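Local coordinates for kelch repeat and BTB domain-containing protein A55 (Vaccinia virus WR, PDB 6I2M), which probably acts as a substrate-specific adapter of CUL3-containing E3 ubiquitin ligases, directing host proteins to ubiquitination and proteasomal degradation, its BTB domain binding CUL3, at residues A[48-53]-A[60-65]; A[73-78]-A[96-101]; A[128-131]-A[137-140]. All blocks are in the same frame, centred on the assembly; numbering follows the deposited sequence.

Contact 1: residues A[48-53]-A[60-65]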
ATOM      1  N   ILE A  48       0.047  17.572   7.759  1.00 65.58           N
ATOM      2  CA  ILE A  48       0.012  19.007   8.037  1.00 65.78           C
ATOM      3  C   ILE A  48       1.408  19.482   8.476  1.00 69.52           C
ATOM      4  O   ILE A  48       1.782  20.620   8.189  1.00 70.13           O
ATOM      5  CB  ILE A  48      -1.135  19.358   9.028  1.00 68.74           C
ATOM      6  CG1 ILE A  48      -2.507  19.146   8.351  1.00 69.33           C
ATOM      7  CG2 ILE A  48      -1.015  20.790   9.557  1.00 70.08           C
ATOM      8  CD1 ILE A  48      -3.614  18.756   9.265  1.00 75.07           C
ATOM      9  N   LEU A  49       2.189  18.591   9.132  1.00 65.03           N
ATOM     10  CA  LEU A  49       3.553  18.882   9.578  1.00 64.83           C
ATOM     11  C   LEU A  49       4.480  19.094   8.376  1.00 69.01           C
ATOM     12  O   LEU A  49       5.128  20.132   8.307  1.00 69.52           O
ATOM     13  CB  LEU A  49       4.086  17.775  10.520  1.00 64.14           C
ATOM     14  CG  LEU A  49       5.488  17.960  11.134  1.00 69.16           C
ATOM     15  CD1 LEU A  49       5.519  19.102  12.136  1.00 69.89           C
ATOM     16  CD2 LEU A  49       5.947  16.690  11.816  1.00 70.82           C
ATOM     17  N   PHE A  50       4.503  18.141   7.417  1.00 65.13           N
ATOM     18  CA  PHE A  50       5.332  18.216   6.209  1.00 65.73           C
ATOM     19  C   PHE A  50       4.536  18.791   5.023  1.00 69.91           C
ATOM     20  O   PHE A  50       4.446  18.162   3.965  1.00 69.71           O
ATOM     21  CB  PHE A  50       5.949  16.837   5.864  1.00 67.17           C
ATOM     22  CG  PHE A  50       6.491  16.018   7.016  1.00 68.19           C
ATOM     23  CD1 PHE A  50       7.510  16.510   7.824  1.00 71.81           C
ATOM     24  CD2 PHE A  50       6.027  14.729   7.251  1.00 69.65           C
ATOM     25  CE1 PHE A  50       8.014  15.747   8.881  1.00 72.42           C
ATOM     26  CE2 PHE A  50       6.533  13.966   8.306  1.00 72.14           C
ATOM     27  CZ  PHE A  50       7.521  14.481   9.115  1.00 70.68           C
ATOM     28  N   SER A  51       3.966  19.998   5.209  1.00 66.81           N
ATOM     29  CA  SER A  51       3.152  20.689   4.205  1.00 67.42           C
ATOM     30  C   SER A  51       3.851  21.902   3.566  1.00 73.35           C
ATOM     31  O   SER A  51       3.270  22.538   2.679  1.00 74.17           O
ATOM     32  CB  SER A  51       1.810  21.101   4.807  1.00 70.19           C
ATOM     33  OG  SER A  51       1.985  22.017   5.875  1.00 77.89           O
ATOM     34  N   ASN A  52       5.097  22.208   4.010  1.00 70.37           N
ATOM     35  CA  ASN A  52       5.948  23.326   3.564  1.00 72.07           C
ATOM     36  C   ASN A  52       5.316  24.705   3.857  1.00 76.80           C
ATOM     37  O   ASN A  52       5.569  25.672   3.132  1.00 78.33           O
ATOM     38  CB  ASN A  52       6.373  23.181   2.084  1.00 74.54           C
ATOM     39  CG  ASN A  52       7.036  21.866   1.740  1.00 99.30           C
ATOM     40  OD1 ASN A  52       7.970  21.406   2.410  1.00 93.52           O
ATOM     41  ND2 ASN A  52       6.570  21.238   0.671  1.00 92.09           N
ATOM     42  N   ASN A  53       4.524  24.793   4.945  1.00 72.20           N
ATOM     43  CA  ASN A  53       3.829  26.011   5.374  1.00 73.01           C
ATOM     44  C   ASN A  53       4.280  26.508   6.758  1.00 77.14           C
ATOM     45  O   ASN A  53       3.899  27.611   7.161  1.00 77.58           O
ATOM     46  CB  ASN A  53       2.309  25.787   5.357  1.00 72.72           C
ATOM     47  CG  ASN A  53       1.728  25.614   3.976  1.00 93.59           C
ATOM     48  OD1 ASN A  53       1.588  26.569   3.208  1.00 90.36           O
ATOM     49  ND2 ASN A  53       1.367  24.389   3.632  1.00 83.02           N
ATOM     50  N   TYR A  60      14.472  16.773   9.823  1.00 82.17           N
ATOM     51  CA  TYR A  60      14.779  15.341   9.823  1.00 81.91           C
ATOM     52  C   TYR A  60      14.368  14.672  11.150  1.00 84.14           C
ATOM     53  O   TYR A  60      14.182  13.454  11.183  1.00 83.02           O
ATOM     54  CB  TYR A  60      16.285  15.134   9.560  1.00 85.38           C
ATOM     55  CG  TYR A  60      16.649  13.789   8.965  1.00 87.93           C
ATOM     56  CD1 TYR A  60      16.999  12.715   9.779  1.00 89.98           C
ATOM     57  CD2 TYR A  60      16.708  13.608   7.585  1.00 89.25           C
ATOM     58  CE1 TYR A  60      17.355  11.480   9.237  1.00 91.22           C
ATOM     59  CE2 TYR A  60      17.072  12.380   7.031  1.00 90.42           C
ATOM     60  CZ  TYR A  60      17.390  11.317   7.862  1.00 98.24           C
ATOM     61  OH  TYR A  60      17.745  10.102   7.323  1.00100.02           O
ATOM     62  N   GLU A  61      14.211  15.468  12.229  1.00 80.35           N
ATOM     63  CA  GLU A  61      13.874  14.978  13.568  1.00 79.55           C
ATOM     64  C   GLU A  61      12.570  15.570  14.126  1.00 82.06           C
ATOM     65  O   GLU A  61      12.387  16.788  14.100  1.00 81.86           O
ATOM     66  CB  GLU A  61      15.045  15.263  14.522  1.00 82.46           C
ATOM     67  CG  GLU A  61      15.035  14.441  15.796  1.00 92.61           C
ATOM     68  CD  GLU A  61      16.131  14.802  16.778  1.00113.49           C
ATOM     69  OE1 GLU A  61      17.308  14.467  16.510  1.00107.70           O
ATOM     70  OE2 GLU A  61      15.813  15.417  17.821  1.00107.47           O
ATOM     71  N   VAL A  62      11.682  14.698  14.653  1.00 77.51           N
ATOM     72  CA  VAL A  62      10.394  15.067  15.267  1.00 76.47           C
ATOM     73  C   VAL A  62      10.386  14.557  16.719  1.00 80.42           C
ATOM     74  O   VAL A  62      10.561  13.358  16.945  1.00 79.97           O
ATOM     75  CB  VAL A  62       9.160  14.555  14.461  1.00 79.10           C
ATOM     76  CG1 VAL A  62       7.847  14.963  15.129  1.00 78.42           C
ATOM     77  CG2 VAL A  62       9.190  15.047  13.020  1.00 78.82           C
ATOM     78  N   ASN A  63      10.183  15.467  17.692  1.00 77.20           N
ATOM     79  CA  ASN A  63      10.162  15.126  19.116  1.00 77.49           C
ATOM     80  C   ASN A  63       8.737  14.948  19.655  1.00 80.25           C
ATOM     81  O   ASN A  63       7.980  15.917  19.751  1.00 79.64           O
ATOM     82  CB  ASN A  63      10.959  16.151  19.939  1.00 80.00           C
ATOM     83  CG  ASN A  63      11.226  15.764  21.380  1.00105.36           C
ATOM     84  OD1 ASN A  63      11.282  14.582  21.749  1.00100.35           O
ATOM     85  ND2 ASN A  63      11.417  16.762  22.230  1.00 98.15           N
ATOM     86  N   LEU A  64       8.380  13.698  19.993  1.00 76.46           N
ATOM     87  CA  LEU A  64       7.068  13.333  20.536  1.00 75.96           C
ATOM     88  C   LEU A  64       7.228  12.584  21.875  1.00 80.95           C
ATOM     89  O   LEU A  64       6.639  11.518  22.075  1.00 80.57           O
ATOM     90  CB  LEU A  64       6.260  12.498  19.515  1.00 74.99           C
ATOM     91  CG  LEU A  64       5.815  13.198  18.222  1.00 78.72           C
ATOM     92  CD1 LEU A  64       5.504  12.184  17.137  1.00 78.14           C
ATOM     93  CD2 LEU A  64       4.607  14.101  18.456  1.00 80.85           C
ATOM     94  N   SER A  65       8.024  13.167  22.795  1.00 78.70           N
ATOM     95  CA  SER A  65       8.329  12.617  24.120  1.00 79.99           C
ATOM     96  C   SER A  65       7.134  12.566  25.084  1.00 84.24           C
ATOM     97  O   SER A  65       7.167  11.788  26.040  1.00 85.03           O
ATOM     98  CB  SER A  65       9.494  13.370  24.755  1.00 84.81           C
ATOM     99  OG  SER A  65      10.688  13.174  24.016  1.00 93.62           O
TER
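Leu49 and Val62 reach for each other tip to tip, the methyl Leu49 CD2 ending 3.8 Å from Val62 CG2 and 4.2 Å from Val62 CG1, facing both methyls of the valine, nearer CG2. Leu49 gets there because its CG stands anti to the backbone N (chi1 -177°), which extends the chain from the last turn of helix 44-49 toward the strand. The ring of Phe50 comes in beside it at an oblique angle, with Phe50 CZ 4.3 Å from Val62 CG2, so this one valine methyl meets both residues. Val62 is the middle residue of strand 61-63, an outermost strand, within this chain, of the small BTB sheet, and its backbone is hydrogen-bonded to Ser24 and Val26 of strand 23-27. The backbones stay well apart, 9.7 Å between Leu49 CA and Val62 CA, and the gap is bridged by apolar side chains that are all buried. Phe50, the first residue to leave helical geometry, also packs on Ile23 and, across the dimer, on Phe20 of the second subunit. Past it, Ser51 OG donates to Ile48 O over 2.7 Å, arriving 36° out of the carbonyl plane. Aromatic side chains of another protein's chain pack on Ile48 and Leu49.

Contact 2: residues A[73-78]-A[96-101]; sequences NDLIDY and STADFL
Helices 69-79 and 91-101 come closest at Leu75 and Ala98, whose CA atoms lie 7.5 Å apart, near enough for a leucine side chain to span the distance. Leu75 points toward the other helix and divides its two methyls between neighbouring residues. Leu75 CD1 lies against the branch point of Thr97, 3.8 Å from Thr97 CB and 3.9 Å from Thr97 CG2, and it also comes within 3.9 Å of Ala98 N. The other methyl, Leu75 CD2, meets Ala98 CB at 4.0 Å. The leucine and threonine side chains cross obliquely, so Leu75 CD1 rides over the carbon side of the threonine. The small Ala98 side chain keeps that part of the helix surface low, and the second branch of the leucine settles there.

Thr97 sorts its two branches by chemistry. With OG1 beside the backbone N and anti to the carbonyl carbon (chi1 -43°), the hydroxyl is hydrogen-bonded to Tyr93 O one turn back in its own helix and to Ser71 OG of helix 69-79, while CG2 is given to Leu75. Helix 104-116 adds to the setting through Ala106, which Leu75 also touches. These helices belong to the helical part of the BTB domain, whose partner-binding side is marked here by Asp99 and Phe100, both in contact with the chain of another protein. Between 73-78 and 96-101 themselves the attraction is apolar packing of buried groups, and the threonine hydroxyl, at the border of the contact, finds its partners outside these two segments.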
ATOM      1  N   ASN A  73       5.391   3.315  18.355  1.00 77.10           N
ATOM      2  CA  ASN A  73       6.090   2.266  17.599  1.00 77.35           C
ATOM      3  C   ASN A  73       5.122   1.295  16.909  1.00 81.42           C
ATOM      4  O   ASN A  73       5.301   1.005  15.725  1.00 80.55           O
ATOM      5  CB  ASN A  73       7.076   1.508  18.500  1.00 79.45           C
ATOM      6  CG  ASN A  73       7.995   0.576  17.751  1.00102.56           C
ATOM      7  OD1 ASN A  73       8.993   0.992  17.154  1.00 96.67           O
ATOM      8  ND2 ASN A  73       7.676  -0.708  17.765  1.00 95.62           N
ATOM      9  N   ASP A  74       4.093   0.817  17.642  1.00 78.73           N
ATOM     10  CA  ASP A  74       3.080  -0.101  17.114  1.00 78.96           C
ATOM     11  C   ASP A  74       2.153   0.583  16.115  1.00 81.63           C
ATOM     12  O   ASP A  74       1.672  -0.075  15.191  1.00 81.64           O
ATOM     13  CB  ASP A  74       2.279  -0.761  18.249  1.00 82.33           C
ATOM     14  CG  ASP A  74       3.044  -1.786  19.072  1.00 91.85           C
ATOM     15  OD1 ASP A  74       4.192  -2.123  18.693  1.00 91.67           O
ATOM     16  OD2 ASP A  74       2.496  -2.254  20.091  1.00 99.36           O
ATOM     17  N   LEU A  75       1.915   1.900  16.294  1.00 76.83           N
ATOM     18  CA  LEU A  75       1.086   2.698  15.391  1.00 75.36           C
ATOM     19  C   LEU A  75       1.789   2.904  14.055  1.00 78.53           C
ATOM     20  O   LEU A  75       1.124   2.883  13.022  1.00 77.99           O
ATOM     21  CB  LEU A  75       0.682   4.038  16.020  1.00 74.68           C
ATOM     22  CG  LEU A  75      -0.499   3.993  16.990  1.00 80.08           C
ATOM     23  CD1 LEU A  75      -0.513   5.206  17.877  1.00 79.94           C
ATOM     24  CD2 LEU A  75      -1.816   3.884  16.262  1.00 82.43           C
ATOM     25  N   ILE A  76       3.134   3.064  14.070  1.00 75.03           N
ATOM     26  CA  ILE A  76       3.955   3.188  12.857  1.00 74.49           C
ATOM     27  C   ILE A  76       3.937   1.824  12.150  1.00 79.32           C
ATOM     28  O   ILE A  76       3.782   1.777  10.931  1.00 78.72           O
ATOM     29  CB  ILE A  76       5.390   3.720  13.149  1.00 77.61           C
ATOM     30  CG1 ILE A  76       5.341   5.163  13.698  1.00 77.47           C
ATOM     31  CG2 ILE A  76       6.295   3.652  11.899  1.00 78.26           C
ATOM     32  CD1 ILE A  76       6.503   5.533  14.598  1.00 85.86           C
ATOM     33  N   ASP A  77       4.013   0.719  12.930  1.00 77.22           N
ATOM     34  CA  ASP A  77       3.931  -0.656  12.423  1.00 78.18           C
ATOM     35  C   ASP A  77       2.564  -0.898  11.768  1.00 81.98           C
ATOM     36  O   ASP A  77       2.484  -1.624  10.777  1.00 81.94           O
ATOM     37  CB  ASP A  77       4.180  -1.679  13.548  1.00 81.57           C
ATOM     38  CG  ASP A  77       5.613  -1.767  14.051  1.00 91.98           C
ATOM     39  OD1 ASP A  77       6.543  -1.481  13.261  1.00 91.99           O
ATOM     40  OD2 ASP A  77       5.806  -2.146  15.226  1.00 98.98           O
ATOM     41  N   TYR A  78       1.501  -0.252  12.305  1.00 78.24           N
ATOM     42  CA  TYR A  78       0.139  -0.315  11.770  1.00 78.27           C
ATOM     43  C   TYR A  78       0.037   0.469  10.454  1.00 80.47           C
ATOM     44  O   TYR A  78      -0.696   0.042   9.559  1.00 80.75           O
ATOM     45  CB  TYR A  78      -0.894   0.176  12.802  1.00 79.81           C
ATOM     46  CG  TYR A  78      -2.329   0.040  12.340  1.00 82.29           C
ATOM     47  CD1 TYR A  78      -2.964  -1.199  12.323  1.00 86.00           C
ATOM     48  CD2 TYR A  78      -3.055   1.151  11.922  1.00 82.17           C
ATOM     49  CE1 TYR A  78      -4.281  -1.331  11.890  1.00 87.69           C
ATOM     50  CE2 TYR A  78      -4.374   1.031  11.487  1.00 83.87           C
ATOM     51  CZ  TYR A  78      -4.986  -0.212  11.478  1.00 93.15           C
ATOM     52  OH  TYR A  78      -6.288  -0.336  11.056  1.00 95.32           O
ATOM     53  N   SER A  96      -5.403   6.920  22.607  1.00 79.18           N
ATOM     54  CA  SER A  96      -5.006   8.280  23.005  1.00 78.17           C
ATOM     55  C   SER A  96      -3.997   8.897  22.034  1.00 79.66           C
ATOM     56  O   SER A  96      -4.144  10.062  21.651  1.00 78.24           O
ATOM     57  CB  SER A  96      -4.418   8.279  24.412  1.00 83.05           C
ATOM     58  OG  SER A  96      -5.391   7.951  25.388  1.00 94.86           O
ATOM     59  N   THR A  97      -2.977   8.109  21.645  1.00 75.53           N
ATOM     60  CA  THR A  97      -1.919   8.514  20.721  1.00 73.80           C
ATOM     61  C   THR A  97      -2.472   8.632  19.294  1.00 76.41           C
ATOM     62  O   THR A  97      -2.104   9.566  18.576  1.00 74.88           O
ATOM     63  CB  THR A  97      -0.719   7.563  20.829  1.00 82.23           C
ATOM     64  OG1 THR A  97      -0.446   7.274  22.203  1.00 83.37           O
ATOM     65  CG2 THR A  97       0.524   8.122  20.167  1.00 79.65           C
ATOM     66  N   ALA A  98      -3.365   7.695  18.896  1.00 73.32           N
ATOM     67  CA  ALA A  98      -4.015   7.687  17.583  1.00 72.50           C
ATOM     68  C   ALA A  98      -4.947   8.886  17.424  1.00 76.01           C
ATOM     69  O   ALA A  98      -5.107   9.382  16.311  1.00 75.08           O
ATOM     70  CB  ALA A  98      -4.789   6.394  17.377  1.00 74.30           C
ATOM     71  N   ASP A  99      -5.549   9.353  18.538  1.00 73.14           N
ATOM     72  CA  ASP A  99      -6.445  10.509  18.570  1.00 73.06           C
ATOM     73  C   ASP A  99      -5.667  11.813  18.385  1.00 75.95           C
ATOM     74  O   ASP A  99      -6.156  12.720  17.709  1.00 75.47           O
ATOM     75  CB  ASP A  99      -7.254  10.534  19.879  1.00 76.29           C
ATOM     76  CG  ASP A  99      -8.421  11.507  19.910  1.00 86.27           C
ATOM     77  OD1 ASP A  99      -8.912  11.889  18.822  1.00 85.95           O
ATOM     78  OD2 ASP A  99      -8.857  11.869  21.021  1.00 93.50           O
ATOM     79  N   PHE A 100      -4.457  11.899  18.978  1.00 72.04           N
ATOM     80  CA  PHE A 100      -3.561  13.053  18.880  1.00 71.06           C
ATOM     81  C   PHE A 100      -2.996  13.161  17.459  1.00 73.83           C
ATOM     82  O   PHE A 100      -3.086  14.227  16.848  1.00 73.17           O
ATOM     83  CB  PHE A 100      -2.426  12.953  19.925  1.00 73.04           C
ATOM     84  CG  PHE A 100      -1.337  13.996  19.793  1.00 74.05           C
ATOM     85  CD1 PHE A 100      -0.165  13.717  19.100  1.00 76.34           C
ATOM     86  CD2 PHE A 100      -1.489  15.259  20.354  1.00 76.48           C
ATOM     87  CE1 PHE A 100       0.831  14.686  18.960  1.00 76.94           C
ATOM     88  CE2 PHE A 100      -0.490  16.225  20.219  1.00 78.95           C
ATOM     89  CZ  PHE A 100       0.661  15.933  19.520  1.00 76.39           C
ATOM     90  N   LEU A 101      -2.424  12.055  16.940  1.00 69.94           N
ATOM     91  CA  LEU A 101      -1.837  11.985  15.599  1.00 68.98           C
ATOM     92  C   LEU A 101      -2.894  11.957  14.480  1.00 72.94           C
ATOM     93  O   LEU A 101      -2.550  12.122  13.310  1.00 72.08           O
ATOM     94  CB  LEU A 101      -0.854  10.804  15.482  1.00 68.87           C
ATOM     95  CG  LEU A 101       0.414  10.880  16.348  1.00 73.63           C
ATOM     96  CD1 LEU A 101       0.999   9.501  16.578  1.00 74.06           C
ATOM     97  CD2 LEU A 101       1.459  11.816  15.743  1.00 75.36           C
TER

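Contact 3: residues A[128-131]-A[137-140]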
ATOM      1  N   ILE A 128     -13.789   6.485  33.155  1.00 75.27           N
ATOM      2  CA  ILE A 128     -12.877   7.492  33.722  1.00 75.18           C
ATOM      3  C   ILE A 128     -11.874   7.948  32.640  1.00 78.62           C
ATOM      4  O   ILE A 128     -11.495   9.121  32.605  1.00 78.52           O
ATOM      5  CB  ILE A 128     -12.182   6.969  35.024  1.00 78.17           C
ATOM      6  CG1 ILE A 128     -13.210   6.342  36.004  1.00 78.43           C
ATOM      7  CG2 ILE A 128     -11.369   8.079  35.719  1.00 79.23           C
ATOM      8  CD1 ILE A 128     -12.637   5.325  37.006  1.00 85.31           C
ATOM      9  N   TYR A 129     -11.493   7.015  31.741  1.00 74.73           N
ATOM     10  CA  TYR A 129     -10.596   7.241  30.609  1.00 74.75           C
ATOM     11  C   TYR A 129     -11.237   8.193  29.586  1.00 78.79           C
ATOM     12  O   TYR A 129     -10.622   9.192  29.215  1.00 78.96           O
ATOM     13  CB  TYR A 129     -10.211   5.895  29.955  1.00 75.72           C
ATOM     14  CG  TYR A 129      -9.584   6.029  28.584  1.00 77.91           C
ATOM     15  CD1 TYR A 129      -8.283   6.494  28.432  1.00 80.42           C
ATOM     16  CD2 TYR A 129     -10.298   5.696  27.435  1.00 78.56           C
ATOM     17  CE1 TYR A 129      -7.706   6.632  27.173  1.00 81.56           C
ATOM     18  CE2 TYR A 129      -9.732   5.833  26.168  1.00 79.85           C
ATOM     19  CZ  TYR A 129      -8.433   6.299  26.042  1.00 87.81           C
ATOM     20  OH  TYR A 129      -7.859   6.432  24.801  1.00 89.05           O
ATOM     21  N   ALA A 130     -12.471   7.879  29.142  1.00 75.02           N
ATOM     22  CA  ALA A 130     -13.229   8.673  28.171  1.00 75.17           C
ATOM     23  C   ALA A 130     -13.676  10.033  28.728  1.00 79.85           C
ATOM     24  O   ALA A 130     -13.911  10.959  27.950  1.00 80.26           O
ATOM     25  CB  ALA A 130     -14.424   7.880  27.672  1.00 75.38           C
ATOM     26  N   ASP A 131     -13.777  10.155  30.069  1.00 76.48           N
ATOM     27  CA  ASP A 131     -14.143  11.392  30.766  1.00 77.27           C
ATOM     28  C   ASP A 131     -12.956  12.367  30.782  1.00 81.94           C
ATOM     29  O   ASP A 131     -13.158  13.578  30.886  1.00 82.91           O
ATOM     30  CB  ASP A 131     -14.613  11.086  32.200  1.00 78.97           C
ATOM     31  CG  ASP A 131     -15.161  12.281  32.961  1.00 90.42           C
ATOM     32  OD1 ASP A 131     -16.192  12.840  32.529  1.00 91.51           O
ATOM     33  OD2 ASP A 131     -14.562  12.649  33.995  1.00 96.94           O
ATOM     34  N   LYS A 137     -18.336   8.968  22.658  1.00 74.82           N
ATOM     35  CA  LYS A 137     -18.777   7.702  22.068  1.00 73.90           C
ATOM     36  C   LYS A 137     -18.604   6.557  23.075  1.00 77.50           C
ATOM     37  O   LYS A 137     -19.565   5.834  23.346  1.00 76.79           O
ATOM     38  CB  LYS A 137     -18.003   7.418  20.768  1.00 76.40           C
ATOM     39  CG  LYS A 137     -18.570   6.275  19.937  1.00 88.94           C
ATOM     40  CD  LYS A 137     -17.681   5.961  18.747  1.00 98.60           C
ATOM     41  CE  LYS A 137     -18.212   4.801  17.945  1.00108.35           C
ATOM     42  NZ  LYS A 137     -17.329   4.481  16.794  1.00117.27           N
ATOM     43  N   ILE A 138     -17.388   6.411  23.636  1.00 74.28           N
ATOM     44  CA  ILE A 138     -17.064   5.383  24.629  1.00 73.85           C
ATOM     45  C   ILE A 138     -17.613   5.792  26.013  1.00 77.91           C
ATOM     46  O   ILE A 138     -18.052   4.917  26.762  1.00 76.99           O
ATOM     47  CB  ILE A 138     -15.542   5.021  24.607  1.00 77.10           C
ATOM     48  CG1 ILE A 138     -15.165   4.372  23.249  1.00 77.60           C
ATOM     49  CG2 ILE A 138     -15.137   4.097  25.780  1.00 77.79           C
ATOM     50  CD1 ILE A 138     -13.690   4.410  22.874  1.00 85.46           C
ATOM     51  N   GLU A 139     -17.649   7.115  26.316  1.00 75.33           N
ATOM     52  CA  GLU A 139     -18.168   7.667  27.578  1.00 75.53           C
ATOM     53  C   GLU A 139     -19.622   7.274  27.836  1.00 79.69           C
ATOM     54  O   GLU A 139     -19.970   6.967  28.974  1.00 79.23           O
ATOM     55  CB  GLU A 139     -18.010   9.194  27.622  1.00 77.81           C
ATOM     56  CG  GLU A 139     -17.611   9.728  28.988  1.00 89.14           C
ATOM     57  CD  GLU A 139     -18.717  10.285  29.866  1.00111.30           C
ATOM     58  OE1 GLU A 139     -19.911  10.046  29.569  1.00107.82           O
ATOM     59  OE2 GLU A 139     -18.384  10.964  30.864  1.00105.80           O
ATOM     60  N   SER A 140     -20.459   7.268  26.780  1.00 76.55           N
ATOM     61  CA  SER A 140     -21.870   6.888  26.854  1.00 76.37           C
ATOM     62  C   SER A 140     -22.030   5.367  26.955  1.00 79.60           C
ATOM     63  O   SER A 140     -22.875   4.898  27.719  1.00 79.15           O
ATOM     64  CB  SER A 140     -22.637   7.421  25.647  1.00 80.22           C
ATOM     65  OG  SER A 140     -22.606   8.838  25.595  1.00 89.96           O
TER
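Ala130 and Glu139 bring two successive helices, 120-132 and 136-147, to a close approach, with Ala130 CA only 5.1 Å from Glu139 CA. The small methyl of Ala130 lets the backbones come this close: Ala130 CB points at the other helix and rests on its main chain, 3.6 Å from Glu139 N, and meets Glu139 CB at 3.8 Å. On the buried flank Ile138 points toward helix 120-132, its CG2 4.3 Å from Ala130 CB, and beyond this it packs on Leu95 of helix 91-101 and on Ile114 of helix 104-116. Tyr129 turns to the same inner side, where its ring meets that of Tyr133.

The outer side is looser and polar. Asp131 and Glu139, both partly exposed, run side by side and point the same way, with their carboxylate planes 37° apart. Glu139 CG lies against Ala130 CB, and the bend at chi2 (-99°) then turns the carboxylate alongside that of Asp131. Asp131 OD1 and Glu139 OE2 are then 3.3 Å apart, two acceptors of like charge, a pairing that is probably unfavourable by itself. Some offset is at hand: Glu139 OE1 forms a salt bridge with Lys169, which probably eases the crowding of negative charge. Asp131 O accepts a hydrogen bond from a basic side chain of the other protein in the assembly. Two consecutive helices that run in broadly opposite directions, joined by a short turn, make a helical hairpin, here at the start of the BACK domain that follows the BTB domain in BTB-Kelch proteins.

The contacts follow one another in series along the chain, and their positions in space keep that order. Contact 1, in the BTB sheet region, and contact 2, between BTB helices, have centres 15 Å apart and touch where Leu64 packs on Phe100 and Leu101; strand 61-63 leads into helix 69-79. From contact 2 to contact 3 is 19 Å between centres, and a probable hydrogen bond between Ser96 and Tyr129 joins the BTB domain to the BACK region. Contacts 1 and 3 lie on opposite sides of the chain's centre, their centres 30 Å and nearest atoms about 16 Å apart. The partner chain is met from both BTB and BACK regions; the BTB domain is responsible for binding CUL3.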